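Local coordinates for uncharacterized protein SPOA0173 (Silicibacter pomeroyi, PDB 3EYT) that is of unknown function but has a thioredoxin-like fold and is probably an oxidoreductase or antioxidant enzyme of the AhpC/TSA family, at residues I81-K84 and A85-E89; P101-A105 and M106-M110; A24-G28 and K29-I33. One frame throughout, in Å; residues are numbered along the deposited sequence. Where two conformers were deposited one is given.

Contact 1 of 3, residues I81-K84 and A85-E89; sequences ISLK and AFLHE
Leu83 and Leu87 lie one turn apart on helix 80-89, the helix of a beta-alpha-beta unit with strands 63-69 and 96-99 in this thioredoxin-like fold. Their side chains run obliquely across one another, and Leu83 CD1 comes to 4.0 Å from Leu87 CG. The two leucines use different first torsions. In Leu83, CG is anti to the backbone N (chi1 -179°), while in Leu87 it stands anti to the carbonyl carbon (chi1 -58°). The second choice also lays Leu87 CG against the carbonyl oxygen of Leu83. The same methyl of Leu83, CD1, reaches Phe86 CD2 at 4.2 Å and meets the ring at an oblique slant. One methyl of Leu83 therefore touches both Phe86 and Leu87.

These side chains sit on the buried side of the helix. Both leucines pack on Phe15 of strand 11-15; Leu83 also meets Val98 and Leu87 meets Val96, both of strand 96-99. The Phe86 ring turns to Val44 and Ile48 of helix 41-57. Elsewhere on the helix, Ser82 OG is hydrogen-bonded to Ala77 O of the second subunit, so the helix also forms part of a subunit interface.

Three main-chain bonds of the i to i+4 kind cross the contact and fix the spacing of the side chains. Phe86 N gives a bond of 3.0 Å to Ser82 O, and His88 N one of 3.1 Å to Lys84 O. The straightest of the three is from Leu87 N to Leu83 O, 2.9 Å long with 163° at the hydrogen.

Contact 2 of 3, residues P101-A105 and M106-M110; sequences PGDGA and MPRTM. With EDO (1,2-ethanediol), chain I.
The guanidinium of Arg108 has a water at its edge, in its plane, and Asp103 OD2 at an oblique position. The carboxylate of Asp103 is turned nearly perpendicular to it, with the two planes 86° apart. Asp103 OD2 stays 4.1 Å from Arg108 NH1, too far for a salt bridge. The water makes the firmer link: it accepts from Arg108 NH1 and donates to Pro101 O, at 2.9 Å each. Nearer the backbone, Arg108 CG lies 3.3 Å from Pro101 O. The chain bends at chi3 (55°) on its way to the guanidinium, whose NE is hydrogen-bonded to Gln10 OE1. An alanine here is likely to leave Gln10 OE1 and the bridging water without their arginine partner, and Asp103 without its nearby positive charge.

A 1,2-ethanediol, probably from the crystallisation liquor, sits within the loop. It accepts from Asp103 N at its O2 and from Gly104 N at its O1. Its O1 also donates to Met106 O, 2.6 Å away. Gly102 CA makes a CA-H...O contact with the same carbonyl oxygen at 3.3 Å. A side chain on Gly102 would clash with that oxygen.

Gly102 O is hydrogen-bonded to Lys84 NZ of the fourth subunit, so the loop also meets a neighbour. The arrangement is a loop folded back on itself that leads from strand 96-99 into helix 108-112, with Pro107 at the N-cap position.

Contact 3 of 3, residues A24-G28 and K29-I33; sequences ADLRG and KVIVI
Leu26 and Ile31 both hold a side-chain branch anti to the carbonyl carbon: CG in Leu26 (chi1 -65°) and CG1 in Ile31 (chi1 -50°). These torsions bring the two side chains together, crossing at about a right angle. The tip of Ile31 does the touching. Its CD1 lies 3.5 Å from Leu26 CB and 4.1 Å from Leu26 CD1. Lys29 meets another branch of the leucine: the aliphatic part of the lysine crosses it obliquely, with Lys29 CD 4.0 Å from Leu26 CD2.

Leu26 and Ile31 are both buried. Leu26 also packs on Ala64 and Leu66 of strand 63-69, and Ile31 on Ile124 of strand 120-124. The amino end of Lys29 is held elsewhere: NZ is hydrogen-bonded to the backbone oxygens of Asp61 and Glu60.

The backbone closes under these side chains. Lys29 N donates to Leu26 O at 3.1 Å. Lys29 CB lies 3.4 Å from the same oxygen. Gly28 has a positive phi of 96°. With this backbone a side chain would collide with the carbonyl oxygen of Arg27, so a glycine is needed here.

This hydrogen bond and the positive phi of Gly28 belong to a type II beta turn from Leu26 to Lys29. It delivers the chain into strand 30-36, an inner strand of the thioredoxin-like sheet.

In the fold
The contacts follow one another along the chain as 3, 1 and 2. Each is local, and none nests in or crosses another. Contact 3 closes the turn that leads into strand 30-36, an inner strand of the sheet. After helix 41-57 and strand 63-69 comes contact 1, within the helix that connects this strand to 96-99. Contact 2 then closes the loop between strand 96-99 and helix 108-112. Contacts 1 and 3 lie on opposite sides of the chain's centre, with their own centres about 25 Å apart. Contacts 2 and 3 approach to about 7 Å between nearest atoms without touching. Contacts 1 and 2 both reach other subunits; contact 3 stays within its own chain.

Contact 1 of 3, residues I81-K84 and A85-E89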
loop_
_atom_site.group_PDB
_atom_site.type_symbol
_atom_site.label_atom_id
_atom_site.label_comp_id
_atom_site.label_asym_id
_atom_site.label_seq_id
_atom_site.Cartn_x
_atom_site.Cartn_y
_atom_site.Cartn_z
ATOM N N ILE C 81 1.549 -6.242 2.503
ATOM C CA ILE C 81 1.519 -6.243 3.997
ATOM C C ILE C 81 0.094 -6.630 4.441
ATOM O O ILE C 81 -0.096 -7.371 5.411
ATOM C CB ILE C 81 1.980 -4.908 4.621
ATOM C CG1 ILE C 81 2.037 -4.992 6.142
ATOM C CG2 ILE C 81 1.071 -3.740 4.220
ATOM C CD1 ILE C 81 2.607 -3.766 6.778
ATOM N N SER C 82 -0.903 -6.156 3.698
ATOM C CA SER C 82 -2.292 -6.523 3.989
ATOM C C SER C 82 -2.618 -7.970 3.692
ATOM O O SER C 82 -3.337 -8.634 4.460
ATOM C CB SER C 82 -3.259 -5.584 3.271
ATOM O OG SER C 82 -3.265 -4.314 3.908
ATOM N N LEU C 83 -2.121 -8.457 2.559
ATOM C CA LEU C 83 -2.283 -9.849 2.149
ATOM C C LEU C 83 -1.675 -10.822 3.132
ATOM O O LEU C 83 -2.288 -11.835 3.430
ATOM C CB LEU C 83 -1.643 -10.098 0.767
ATOM C CG LEU C 83 -1.794 -11.544 0.247
ATOM C CD1 LEU C 83 -3.277 -11.905 0.089
ATOM C CD2 LEU C 83 -1.047 -11.747 -1.066
ATOM N N LYS C 84 -0.459 -10.526 3.617
ATOM C CA LYS C 84 0.205 -11.370 4.625
ATOM C C LYS C 84 -0.705 -11.598 5.858
ATOM O O LYS C 84 -0.867 -12.735 6.325
ATOM C CB LYS C 84 1.539 -10.728 5.052
ATOM C CG LYS C 84 2.475 -11.710 5.752
ATOM C CD LYS C 84 3.771 -11.023 6.139
ATOM C CE LYS C 84 4.771 -12.059 6.571
ATOM N NZ LYS C 84 5.361 -11.584 7.841
ATOM N N ALA C 85 -1.325 -10.519 6.343
ATOM C CA ALA C 85 -2.231 -10.590 7.510
ATOM C C ALA C 85 -3.491 -11.371 7.169
ATOM O O ALA C 85 -3.939 -12.209 7.947
ATOM C CB ALA C 85 -2.575 -9.201 8.009
ATOM N N PHE C 86 -4.016 -11.148 5.971
ATOM C CA PHE C 86 -5.194 -11.875 5.507
ATOM C C PHE C 86 -4.965 -13.392 5.426
ATOM O O PHE C 86 -5.823 -14.199 5.862
ATOM C CB PHE C 86 -5.612 -11.310 4.131
ATOM C CG PHE C 86 -6.728 -12.060 3.486
ATOM C CD1 PHE C 86 -8.046 -11.756 3.787
ATOM C CD2 PHE C 86 -6.459 -13.036 2.527
ATOM C CE1 PHE C 86 -9.107 -12.444 3.145
ATOM C CE2 PHE C 86 -7.499 -13.744 1.897
ATOM C CZ PHE C 86 -8.821 -13.450 2.210
ATOM N N LEU C 87 -3.816 -13.786 4.881
ATOM C CA LEU C 87 -3.479 -15.205 4.778
ATOM C C LEU C 87 -3.322 -15.831 6.160
ATOM O O LEU C 87 -3.722 -16.968 6.369
ATOM C CB LEU C 87 -2.201 -15.433 3.973
ATOM C CG LEU C 87 -2.163 -14.912 2.543
ATOM C CD1 LEU C 87 -0.784 -15.111 1.971
ATOM C CD2 LEU C 87 -3.231 -15.625 1.723
ATOM N N HIS C 88 -2.740 -15.088 7.092
ATOM C CA HIS C 88 -2.649 -15.548 8.479
ATOM C C HIS C 88 -4.048 -15.746 9.124
ATOM O O HIS C 88 -4.378 -16.859 9.587
ATOM C CB HIS C 88 -1.779 -14.595 9.319
ATOM C CG HIS C 88 -1.597 -15.035 10.735
ATOM N ND1 HIS C 88 -2.347 -14.525 11.779
ATOM C CD2 HIS C 88 -0.776 -15.960 11.281
ATOM C CE1 HIS C 88 -1.984 -15.109 12.907
ATOM N NE2 HIS C 88 -1.033 -15.984 12.633
ATOM N N GLU C 89 -4.873 -14.695 9.129
ATOM C CA GLU C 89 -6.208 -14.752 9.781
ATOM C C GLU C 89 -7.104 -15.838 9.253
ATOM O O GLU C 89 -7.842 -16.472 10.012
ATOM C CB GLU C 89 -6.967 -13.435 9.635
ATOM C CG GLU C 89 -6.407 -12.339 10.488
ATOM C CD GLU C 89 -6.437 -12.705 11.942
ATOM O OE1 GLU C 89 -5.335 -12.860 12.543
ATOM O OE2 GLU C 89 -7.564 -12.888 12.473
#

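Contact 2 of 3, residues P101-A105 and M106-M110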
loop_
_atom_site.group_PDB
_atom_site.type_symbol
_atom_site.label_atom_id
_atom_site.label_comp_id
_atom_site.label_asym_id
_atom_site.label_seq_id
_atom_site.Cartn_x
_atom_site.Cartn_y
_atom_site.Cartn_z
ATOM N N PRO C 101 2.193 -5.875 -11.225
ATOM C CA PRO C 101 1.396 -4.737 -11.691
ATOM C C PRO C 101 1.438 -4.596 -13.225
ATOM O O PRO C 101 2.477 -4.847 -13.854
ATOM C CB PRO C 101 2.066 -3.535 -11.025
ATOM C CG PRO C 101 3.501 -4.024 -10.687
ATOM C CD PRO C 101 3.357 -5.467 -10.393
ATOM N N GLY C 102 0.301 -4.233 -13.811
ATOM C CA GLY C 102 0.183 -4.155 -15.258
ATOM C C GLY C 102 0.463 -2.740 -15.729
ATOM O O GLY C 102 0.800 -1.853 -14.912
ATOM N N ASP C 103 0.307 -2.551 -17.036
ATOM C CA ASP C 103 0.398 -1.257 -17.672
ATOM C C ASP C 103 -0.714 -0.377 -17.163
ATOM O O ASP C 103 -0.508 0.827 -16.946
ATOM C CB ASP C 103 0.315 -1.429 -19.191
ATOM C CG ASP C 103 1.556 -2.114 -19.756
ATOM O OD1 ASP C 103 2.660 -1.733 -19.320
ATOM O OD2 ASP C 103 1.440 -3.036 -20.607
ATOM N N GLY C 104 -1.892 -0.979 -16.975
ATOM C CA GLY C 104 -3.051 -0.283 -16.405
ATOM C C GLY C 104 -3.413 -0.922 -15.048
ATOM O O GLY C 104 -2.539 -1.468 -14.363
ATOM N N ALA C 105 -4.702 -0.862 -14.702
ATOM C CA ALA C 105 -5.274 -1.375 -13.469
ATOM C C ALA C 105 -5.076 -2.892 -13.283
ATOM O O ALA C 105 -4.681 -3.329 -12.198
ATOM C CB ALA C 105 -6.765 -1.035 -13.426
HETATM N N MSE C 106 -5.357 -3.670 -14.333
HETATM C CA MSE C 106 -5.289 -5.111 -14.281
HETATM C C MSE C 106 -3.836 -5.590 -14.208
HETATM O O MSE C 106 -2.991 -5.102 -14.981
HETATM C CB MSE C 106 -5.939 -5.684 -15.546
HETATM C CG MSE C 106 -6.155 -7.180 -15.485
HETATM SE SE MSE C 106 -7.462 -7.764 -16.848
HETATM C CE MSE C 106 -8.882 -6.496 -16.486
ATOM N N PRO C 107 -3.544 -6.550 -13.305
ATOM C CA PRO C 107 -2.173 -7.042 -13.225
ATOM C C PRO C 107 -1.831 -8.015 -14.373
ATOM O O PRO C 107 -2.731 -8.421 -15.119
ATOM C CB PRO C 107 -2.109 -7.697 -11.855
ATOM C CG PRO C 107 -3.548 -8.164 -11.582
ATOM C CD PRO C 107 -4.436 -7.165 -12.287
ATOM N N ARG C 108 -0.554 -8.401 -14.495
ATOM C CA ARG C 108 -0.059 -8.993 -15.757
ATOM C C ARG C 108 -0.584 -10.406 -16.028
ATOM O O ARG C 108 -0.970 -10.723 -17.172
ATOM C CB ARG C 108 1.482 -8.980 -15.825
ATOM C CG ARG C 108 2.052 -7.568 -15.758
ATOM C CD ARG C 108 3.486 -7.484 -16.199
ATOM N NE ARG C 108 3.681 -8.026 -17.537
ATOM C CZ ARG C 108 3.692 -7.299 -18.654
ATOM N NH1 ARG C 108 3.525 -5.979 -18.614
ATOM N NH2 ARG C 108 3.877 -7.900 -19.817
ATOM N N THR C 109 -0.563 -11.261 -15.009
ATOM C CA THR C 109 -1.014 -12.657 -15.212
ATOM C C THR C 109 -2.525 -12.700 -15.447
ATOM O O THR C 109 -3.040 -13.421 -16.339
ATOM C CB THR C 109 -0.634 -13.541 -14.010
ATOM O OG1 THR C 109 0.742 -13.313 -13.699
ATOM C CG2 THR C 109 -0.876 -15.025 -14.286
HETATM N N MSE C 110 -3.241 -11.905 -14.665
HETATM C CA MSE C 110 -4.674 -11.775 -14.880
HETATM C C MSE C 110 -5.029 -11.386 -16.327
HETATM O O MSE C 110 -5.920 -12.003 -16.918
HETATM C CB MSE C 110 -5.262 -10.709 -13.939
HETATM C CG MSE C 110 -6.794 -10.749 -13.937
HETATM SE SE MSE C 110 -7.590 -9.366 -12.812
HETATM C CE MSE C 110 -9.452 -9.808 -13.196
HETATM C C1 EDO I . -2.896 -4.554 -18.327
HETATM O O1 EDO I . -3.067 -3.697 -17.179
HETATM C C2 EDO I . -1.745 -5.547 -18.101
HETATM O O2 EDO I . -0.510 -4.942 -18.519
HETATM O O HOH W 1 3.414 -4.031 -16.427
#

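Contact 3 of 3, residues A24-G28 and K29-I33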
loop_
_atom_site.group_PDB
_atom_site.type_symbol
_atom_site.label_atom_id
_atom_site.label_comp_id
_atom_site.label_asym_id
_atom_site.label_seq_id
_atom_site.Cartn_x
_atom_site.Cartn_y
_atom_site.Cartn_z
ATOM N N ALA C 24 6.343 -24.387 -15.143
ATOM C CA ALA C 24 7.335 -25.381 -15.587
ATOM C C ALA C 24 7.801 -26.291 -14.439
ATOM O O ALA C 24 7.893 -27.510 -14.614
ATOM C CB ALA C 24 8.531 -24.703 -16.273
ATOM N N ASP C 25 8.054 -25.713 -13.266
ATOM C CA ASP C 25 8.345 -26.472 -12.039
ATOM C C ASP C 25 7.277 -27.507 -11.704
ATOM O O ASP C 25 7.559 -28.502 -11.017
ATOM C CB ASP C 25 8.362 -25.542 -10.821
ATOM C CG ASP C 25 9.553 -24.612 -10.782
ATOM O OD1 ASP C 25 10.507 -24.800 -11.572
ATOM O OD2 ASP C 25 9.516 -23.682 -9.938
ATOM N N LEU C 26 6.048 -27.256 -12.145
ATOM C CA LEU C 26 4.899 -28.057 -11.719
ATOM C C LEU C 26 4.414 -28.997 -12.824
ATOM O O LEU C 26 3.385 -29.649 -12.673
ATOM C CB LEU C 26 3.762 -27.146 -11.231
ATOM C CG LEU C 26 4.013 -26.314 -9.966
ATOM C CD1 LEU C 26 2.869 -25.348 -9.715
ATOM C CD2 LEU C 26 4.263 -27.171 -8.724
ATOM N N ARG C 27 5.162 -29.043 -13.927
ATOM C CA ARG C 27 4.919 -29.981 -15.022
ATOM C C ARG C 27 4.687 -31.389 -14.492
ATOM O O ARG C 27 5.450 -31.884 -13.659
ATOM C CB ARG C 27 6.109 -30.004 -15.982
ATOM C CG ARG C 27 6.128 -28.851 -16.947
ATOM C CD ARG C 27 5.163 -29.085 -18.079
ATOM N NE ARG C 27 4.532 -27.835 -18.455
ATOM C CZ ARG C 27 5.189 -26.779 -18.912
ATOM N NH1 ARG C 27 4.523 -25.680 -19.220
ATOM N NH2 ARG C 27 6.510 -26.809 -19.041
ATOM N N GLY C 28 3.630 -32.025 -14.981
ATOM C CA GLY C 28 3.274 -33.401 -14.559
ATOM C C GLY C 28 2.234 -33.489 -13.446
ATOM O O GLY C 28 1.651 -34.553 -13.211
ATOM N N LYS C 29 2.026 -32.381 -12.740
ATOM C CA LYS C 29 0.921 -32.243 -11.778
ATOM C C LYS C 29 -0.202 -31.505 -12.470
ATOM O O LYS C 29 0.040 -30.663 -13.344
ATOM C CB LYS C 29 1.309 -31.385 -10.573
ATOM C CG LYS C 29 2.321 -31.992 -9.634
ATOM C CD LYS C 29 2.893 -30.883 -8.766
ATOM C CE LYS C 29 3.922 -31.417 -7.791
ATOM N NZ LYS C 29 3.385 -32.589 -7.072
ATOM N N VAL C 30 -1.425 -31.845 -12.089
ATOM C CA VAL C 30 -2.573 -31.026 -12.407
ATOM C C VAL C 30 -2.459 -29.803 -11.473
ATOM O O VAL C 30 -2.089 -29.916 -10.304
ATOM C CB VAL C 30 -3.885 -31.831 -12.232
ATOM C CG1 VAL C 30 -5.114 -30.937 -12.338
ATOM C CG2 VAL C 30 -3.943 -32.956 -13.278
ATOM N N ILE C 31 -2.696 -28.621 -12.018
ATOM C CA ILE C 31 -2.552 -27.398 -11.229
ATOM C C ILE C 31 -3.898 -26.680 -11.153
ATOM O O ILE C 31 -4.581 -26.485 -12.188
ATOM C CB ILE C 31 -1.483 -26.469 -11.847
ATOM C CG1 ILE C 31 -0.192 -27.248 -12.123
ATOM C CG2 ILE C 31 -1.227 -25.244 -10.961
ATOM C CD1 ILE C 31 0.771 -26.513 -13.026
ATOM N N VAL C 32 -4.300 -26.328 -9.935
ATOM C CA VAL C 32 -5.510 -25.544 -9.712
ATOM C C VAL C 32 -5.065 -24.181 -9.223
ATOM O O VAL C 32 -4.367 -24.080 -8.215
ATOM C CB VAL C 32 -6.405 -26.184 -8.622
ATOM C CG1 VAL C 32 -7.639 -25.332 -8.365
ATOM C CG2 VAL C 32 -6.809 -27.606 -9.021
ATOM N N ILE C 33 -5.454 -23.131 -9.938
ATOM C CA ILE C 33 -5.141 -21.772 -9.522
ATOM C C ILE C 33 -6.397 -21.005 -9.151
ATOM O O ILE C 33 -7.311 -20.873 -9.951
ATOM C CB ILE C 33 -4.376 -20.990 -10.616
ATOM C CG1 ILE C 33 -3.150 -21.763 -11.080
ATOM C CG2 ILE C 33 -3.956 -19.563 -10.136
ATOM C CD1 ILE C 33 -2.443 -21.114 -12.340
#